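PDB 3LE1: phosphotransferase system, HPr-related proteins from Thermoanaerobacter tengcongensis, which probably serves as the general, non-sugar-specific phosphocarrier of the phosphoenolpyruvate-dependent sugar phosphotransferase system, which couples sugar uptake to sugar phosphorylation. Local coordinates for residues L14-V23 and A44-V55. Numbering follows the deposited sequence.
Sequences LHARPAALFV and AKSIMGIMSLGV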
ATOM      1  N   LEU A  14      -5.417   0.429  -6.800  1.00 20.67           N
ATOM      2  CA  LEU A  14      -4.526   1.511  -6.411  1.00 21.32           C
ATOM      3  C   LEU A  14      -4.333   2.515  -7.546  1.00 25.39           C
ATOM      4  O   LEU A  14      -3.270   2.588  -8.173  1.00 26.23           O
ATOM      5  CB  LEU A  14      -3.187   0.963  -5.916  1.00 19.42           C
ATOM      6  CG  LEU A  14      -3.267   0.117  -4.645  1.00 18.28           C
ATOM      7  CD1 LEU A  14      -1.873  -0.159  -4.106  1.00 16.24           C
ATOM      8  CD2 LEU A  14      -4.117   0.818  -3.585  1.00 19.75           C
ATOM      9  N   HIS A  15      -5.384   3.284  -7.806  1.00 28.52           N
ATOM     10  CA  HIS A  15      -5.362   4.318  -8.830  1.00 33.14           C
ATOM     11  C   HIS A  15      -6.095   5.551  -8.329  1.00 35.14           C
ATOM     12  O   HIS A  15      -6.902   5.459  -7.410  1.00 36.03           O
ATOM     13  CB  HIS A  15      -6.028   3.805 -10.108  1.00 36.41           C
ATOM     14  CG  HIS A  15      -5.255   2.724 -10.792  1.00 39.26           C
ATOM     15  ND1 HIS A  15      -5.435   1.388 -10.511  1.00 40.60           N
ATOM     16  CD2 HIS A  15      -4.293   2.780 -11.746  1.00 40.53           C
ATOM     17  CE1 HIS A  15      -4.617   0.666 -11.259  1.00 40.72           C
ATOM     18  NE2 HIS A  15      -3.911   1.489 -12.014  1.00 40.40           N
ATOM     19  N   ALA A  16      -5.810   6.701  -8.931  1.00 34.42           N
ATOM     20  CA  ALA A  16      -6.544   7.923  -8.606  1.00 34.10           C
ATOM     21  C   ALA A  16      -6.584   8.178  -7.104  1.00 33.85           C
ATOM     22  O   ALA A  16      -5.572   8.016  -6.416  1.00 34.19           O
ATOM     23  CB  ALA A  16      -7.963   7.866  -9.179  1.00 34.26           C
ATOM     24  N   ARG A  17      -7.745   8.573  -6.592  1.00 33.39           N
ATOM     25  CA  ARG A  17      -7.854   8.957  -5.185  1.00 32.71           C
ATOM     26  C   ARG A  17      -7.206   7.969  -4.207  1.00 33.47           C
ATOM     27  O   ARG A  17      -6.319   8.356  -3.440  1.00 35.66           O
ATOM     28  CB  ARG A  17      -9.305   9.238  -4.775  1.00 30.15           C
ATOM     29  CG  ARG A  17      -9.407   9.612  -3.305  1.00 26.62           C
ATOM     30  CD  ARG A  17     -10.667  10.388  -2.976  1.00 25.72           C
ATOM     31  NE  ARG A  17     -10.479  11.192  -1.768  1.00 27.71           N
ATOM     32  CZ  ARG A  17     -10.656  10.740  -0.531  1.00 30.72           C
ATOM     33  NH1 ARG A  17     -11.017   9.482  -0.333  1.00 33.67           N
ATOM     34  NH2 ARG A  17     -10.466  11.545   0.510  1.00 30.34           N
ATOM     35  N   PRO A  18      -7.661   6.704  -4.207  1.00 31.32           N
ATOM     36  CA  PRO A  18      -7.039   5.701  -3.336  1.00 29.68           C
ATOM     37  C   PRO A  18      -5.512   5.665  -3.453  1.00 27.50           C
ATOM     38  O   PRO A  18      -4.836   5.634  -2.426  1.00 25.96           O
ATOM     39  CB  PRO A  18      -7.667   4.395  -3.817  1.00 30.24           C
ATOM     40  CG  PRO A  18      -9.032   4.803  -4.303  1.00 30.66           C
ATOM     41  CD  PRO A  18      -8.849   6.171  -4.900  1.00 30.98           C
ATOM     42  N   ALA A  19      -4.970   5.686  -4.669  1.00 26.40           N
ATOM     43  CA  ALA A  19      -3.520   5.680  -4.831  1.00 27.47           C
ATOM     44  C   ALA A  19      -2.887   6.885  -4.128  1.00 27.02           C
ATOM     45  O   ALA A  19      -1.860   6.763  -3.460  1.00 26.27           O
ATOM     46  CB  ALA A  19      -3.141   5.665  -6.306  1.00 28.51           C
ATOM     47  N   ALA A  20      -3.510   8.051  -4.275  1.00 26.37           N
ATOM     48  CA  ALA A  20      -2.982   9.275  -3.686  1.00 25.75           C
ATOM     49  C   ALA A  20      -2.998   9.174  -2.170  1.00 25.33           C
ATOM     50  O   ALA A  20      -2.040   9.571  -1.499  1.00 25.31           O
ATOM     51  CB  ALA A  20      -3.799  10.484  -4.139  1.00 27.09           C
ATOM     52  N   LEU A  21      -4.099   8.639  -1.648  1.00 24.75           N
ATOM     53  CA  LEU A  21      -4.286   8.451  -0.212  1.00 25.06           C
ATOM     54  C   LEU A  21      -3.353   7.377   0.320  1.00 24.73           C
ATOM     55  O   LEU A  21      -2.840   7.482   1.435  1.00 25.89           O
ATOM     56  CB  LEU A  21      -5.725   8.047   0.083  1.00 24.58           C
ATOM     57  CG  LEU A  21      -6.770   9.161   0.018  1.00 26.38           C
ATOM     58  CD1 LEU A  21      -8.117   8.596  -0.376  1.00 26.39           C
ATOM     59  CD2 LEU A  21      -6.851   9.899   1.338  1.00 26.84           C
ATOM     60  N   PHE A  22      -3.159   6.332  -0.476  1.00 22.70           N
ATOM     61  CA  PHE A  22      -2.247   5.259  -0.120  1.00 19.74           C
ATOM     62  C   PHE A  22      -0.857   5.828   0.123  1.00 20.59           C
ATOM     63  O   PHE A  22      -0.269   5.581   1.170  1.00 22.03           O
ATOM     64  CB  PHE A  22      -2.213   4.198  -1.219  1.00 18.41           C
ATOM     65  CG  PHE A  22      -1.391   2.985  -0.871  1.00 17.00           C
ATOM     66  CD1 PHE A  22      -1.971   1.892  -0.244  1.00 16.44           C
ATOM     67  CD2 PHE A  22      -0.041   2.932  -1.179  1.00 16.57           C
ATOM     68  CE1 PHE A  22      -1.215   0.776   0.067  1.00 15.83           C
ATOM     69  CE2 PHE A  22       0.716   1.812  -0.870  1.00 16.35           C
ATOM     70  CZ  PHE A  22       0.123   0.737  -0.249  1.00 14.61           C
ATOM     71  N   VAL A  23      -0.352   6.613  -0.833  1.00 21.17           N
ATOM     72  CA  VAL A  23       0.978   7.203  -0.747  1.00 22.73           C
ATOM     73  C   VAL A  23       1.018   8.217   0.387  1.00 23.40           C
ATOM     74  O   VAL A  23       2.011   8.338   1.106  1.00 21.40           O
ATOM     75  CB  VAL A  23       1.360   7.908  -2.063  1.00 21.70           C
ATOM     76  CG1 VAL A  23       2.594   8.777  -1.873  1.00 22.99           C
ATOM     77  CG2 VAL A  23       1.581   6.889  -3.172  1.00 21.38           C
ATOM     78  N   ALA A  44       6.316   2.392  -1.588  1.00 19.76           N
ATOM     79  CA  ALA A  44       4.911   2.745  -1.374  1.00 19.86           C
ATOM     80  C   ALA A  44       4.684   4.252  -1.272  1.00 20.17           C
ATOM     81  O   ALA A  44       3.545   4.723  -1.348  1.00 18.78           O
ATOM     82  CB  ALA A  44       4.377   2.054  -0.123  1.00 19.13           C
ATOM     83  N   LYS A  45       5.770   4.992  -1.083  1.00 21.69           N
ATOM     84  CA  LYS A  45       5.731   6.452  -1.010  1.00 19.43           C
ATOM     85  C   LYS A  45       5.912   7.073  -2.400  1.00 21.10           C
ATOM     86  O   LYS A  45       5.933   8.297  -2.532  1.00 21.19           O
ATOM     87  CB  LYS A  45       6.816   6.968  -0.058  1.00 17.13           C
ATOM     88  CG  LYS A  45       6.639   6.522   1.397  1.00 17.02           C
ATOM     89  CD  LYS A  45       7.848   6.856   2.257  1.00 16.92           C
ATOM     90  CE  LYS A  45       7.662   6.326   3.678  1.00 16.42           C
ATOM     91  NZ  LYS A  45       8.724   6.779   4.604  1.00 16.77           N
ATOM     92  N   SER A  46       6.039   6.231  -3.429  1.00 22.16           N
ATOM     93  CA  SER A  46       6.227   6.703  -4.807  1.00 21.58           C
ATOM     94  C   SER A  46       5.005   6.458  -5.689  1.00 22.08           C
ATOM     95  O   SER A  46       4.656   5.310  -5.993  1.00 20.20           O
ATOM     96  CB  SER A  46       7.473   6.070  -5.442  1.00 22.82           C
ATOM     97  OG  SER A  46       7.474   6.223  -6.860  1.00 24.19           O
ATOM     98  N   ILE A  47       4.366   7.551  -6.099  1.00 25.00           N
ATOM     99  CA  ILE A  47       3.182   7.488  -6.945  1.00 27.04           C
ATOM    100  C   ILE A  47       3.493   6.874  -8.312  1.00 28.49           C
ATOM    101  O   ILE A  47       2.693   6.124  -8.848  1.00 27.53           O
ATOM    102  CB  ILE A  47       2.536   8.883  -7.125  1.00 26.98           C
ATOM    103  CG1 ILE A  47       1.110   8.745  -7.673  1.00 27.35           C
ATOM    104  CG2 ILE A  47       3.392   9.754  -8.032  1.00 26.41           C
ATOM    105  CD1 ILE A  47       0.239   7.793  -6.876  1.00 27.96           C
ATOM    106  N   MET A  48       4.657   7.187  -8.875  1.00 29.79           N
ATOM    107  CA  MET A  48       5.054   6.569 -10.140  1.00 30.18           C
ATOM    108  C   MET A  48       5.187   5.054  -9.969  1.00 29.79           C
ATOM    109  O   MET A  48       4.759   4.282 -10.830  1.00 30.40           O
ATOM    110  CB  MET A  48       6.363   7.173 -10.660  1.00 31.41           C
ATOM    111  CG  MET A  48       6.846   6.569 -11.983  1.00 31.76           C
ATOM    112  SD  MET A  48       8.432   7.234 -12.539  1.00 25.46           S
ATOM    113  CE  MET A  48       8.560   6.441 -14.132  1.00 31.58           C
ATOM    114  N   GLY A  49       5.769   4.642  -8.843  1.00 27.81           N
ATOM    115  CA  GLY A  49       5.928   3.231  -8.535  1.00 25.34           C
ATOM    116  C   GLY A  49       4.590   2.525  -8.381  1.00 22.78           C
ATOM    117  O   GLY A  49       4.358   1.480  -8.975  1.00 23.78           O
ATOM    118  N   ILE A  50       3.711   3.098  -7.568  1.00 20.37           N
ATOM    119  CA  ILE A  50       2.357   2.575  -7.430  1.00 19.95           C
ATOM    120  C   ILE A  50       1.702   2.397  -8.804  1.00 19.68           C
ATOM    121  O   ILE A  50       1.174   1.328  -9.114  1.00 18.48           O
ATOM    122  CB  ILE A  50       1.498   3.479  -6.509  1.00 18.22           C
ATOM    123  CG1 ILE A  50       2.114   3.525  -5.105  1.00 17.70           C
ATOM    124  CG2 ILE A  50       0.057   2.983  -6.441  1.00 17.02           C
ATOM    125  CD1 ILE A  50       2.149   2.172  -4.412  1.00 17.23           C
ATOM    126  N   MET A  51       1.770   3.434  -9.635  1.00 22.58           N
ATOM    127  CA  MET A  51       1.204   3.372 -10.979  1.00 22.75           C
ATOM    128  C   MET A  51       1.795   2.222 -11.777  1.00 23.10           C
ATOM    129  O   MET A  51       1.064   1.449 -12.407  1.00 24.60           O
ATOM    130  CB  MET A  51       1.463   4.672 -11.728  1.00 26.13           C
ATOM    131  CG  MET A  51       0.827   5.890 -11.097  1.00 27.91           C
ATOM    132  SD  MET A  51      -0.949   5.939 -11.350  1.00 24.87           S
ATOM    133  CE  MET A  51      -1.537   4.718 -10.174  1.00 89.08           C
ATOM    134  N   SER A  52       3.122   2.124 -11.749  1.00 22.63           N
ATOM    135  CA  SER A  52       3.841   1.076 -12.468  1.00 24.23           C
ATOM    136  C   SER A  52       3.336  -0.298 -12.065  1.00 25.07           C
ATOM    137  O   SER A  52       3.247  -1.211 -12.885  1.00 25.18           O
ATOM    138  CB  SER A  52       5.338   1.154 -12.167  1.00 24.81           C
ATOM    139  OG  SER A  52       5.672   0.362 -11.035  1.00 26.34           O
ATOM    140  N   LEU A  53       3.007  -0.440 -10.790  1.00 24.70           N
ATOM    141  CA  LEU A  53       2.620  -1.731 -10.248  1.00 22.35           C
ATOM    142  C   LEU A  53       1.295  -2.251 -10.839  1.00 22.60           C
ATOM    143  O   LEU A  53       1.110  -3.458 -10.971  1.00 25.50           O
ATOM    144  CB  LEU A  53       2.565  -1.636  -8.726  1.00 22.07           C
ATOM    145  CG  LEU A  53       3.098  -2.810  -7.903  1.00 22.98           C
ATOM    146  CD1 LEU A  53       1.998  -3.505  -7.159  1.00 23.34           C
ATOM    147  CD2 LEU A  53       3.884  -3.810  -8.747  1.00 21.37           C
ATOM    148  N   GLY A  54       0.391  -1.341 -11.202  1.00 21.42           N
ATOM    149  CA  GLY A  54      -0.869  -1.716 -11.821  1.00 20.84           C
ATOM    150  C   GLY A  54      -1.709  -2.634 -10.952  1.00 21.35           C
ATOM    151  O   GLY A  54      -2.025  -3.767 -11.328  1.00 20.05           O
ATOM    152  N   VAL A  55      -2.051  -2.146  -9.765  1.00 20.45           N
ATOM    153  CA  VAL A  55      -2.879  -2.906  -8.835  1.00 17.98           C
ATOM    154  C   VAL A  55      -4.357  -2.594  -9.040  1.00 21.21           C
ATOM    155  O   VAL A  55      -4.788  -1.449  -8.867  1.00 23.39           O
ATOM    156  CB  VAL A  55      -2.526  -2.574  -7.379  1.00 15.67           C
ATOM    157  CG1 VAL A  55      -3.373  -3.420  -6.431  1.00 17.07           C
ATOM    158  CG2 VAL A  55      -1.037  -2.786  -7.138  1.00 13.53           C
TER
HETATM  159  O   HOH W   1      -1.710   0.564  -9.498  1.00 20.94           O
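I50 of helix 47-53 points toward segment 14-23 and touches L14, A19, F22 and V23. Its two branches divide the work. CG2, anti to the backbone N, lies 3.9 Å from L14 CB and also nears A19 CB. The other branch passes V23, whose side chain runs the opposite way, with CG1 3.9 Å from V23 CG2. Its end, CD1, comes obliquely to the F22 ring, 3.8 Å from F22 CE2. A44 CB meets the same ring corner, while L14 CD1 sits over the centre of one ring face. V35 of the sheet and L77 and I81 of helix 70-82 also touch F22. V23 straddles the turn before helix 47-53: CG2 faces A44 O and CG1 faces K45 O. I47 CD1 lies 4.0 Å from both A19 CB and V23 CG2.

This is the open-faced beta-sandwich of HPr, with helices packed on one side of a four-stranded antiparallel sheet. The axes of the short segments 16-23 and 47-53 make 132° between their N-to-C directions. H15 lies near the N-terminal end of helix 16-26 and matches the phosphorylatable histidine of the HPr family.

At this end, L14 and V55 run alongside each other with their side chains headed in one direction, their CB atoms 3.9 Å apart. L14 N donates to V55 O at 2.9 Å, with the N 36° out of the carbonyl plane. One water donates to L14 O and I50 O and accepts from V55 N, so it ties both segments together. It also sits above one face of the H15 ring, toward the rim. M51, bent at chi2 and chi3, curls its CE to 3.7 Å from H15 CD2. H15 ND1 is hydrogen-bonded to T12 O, which probably fixes the turn of the ring.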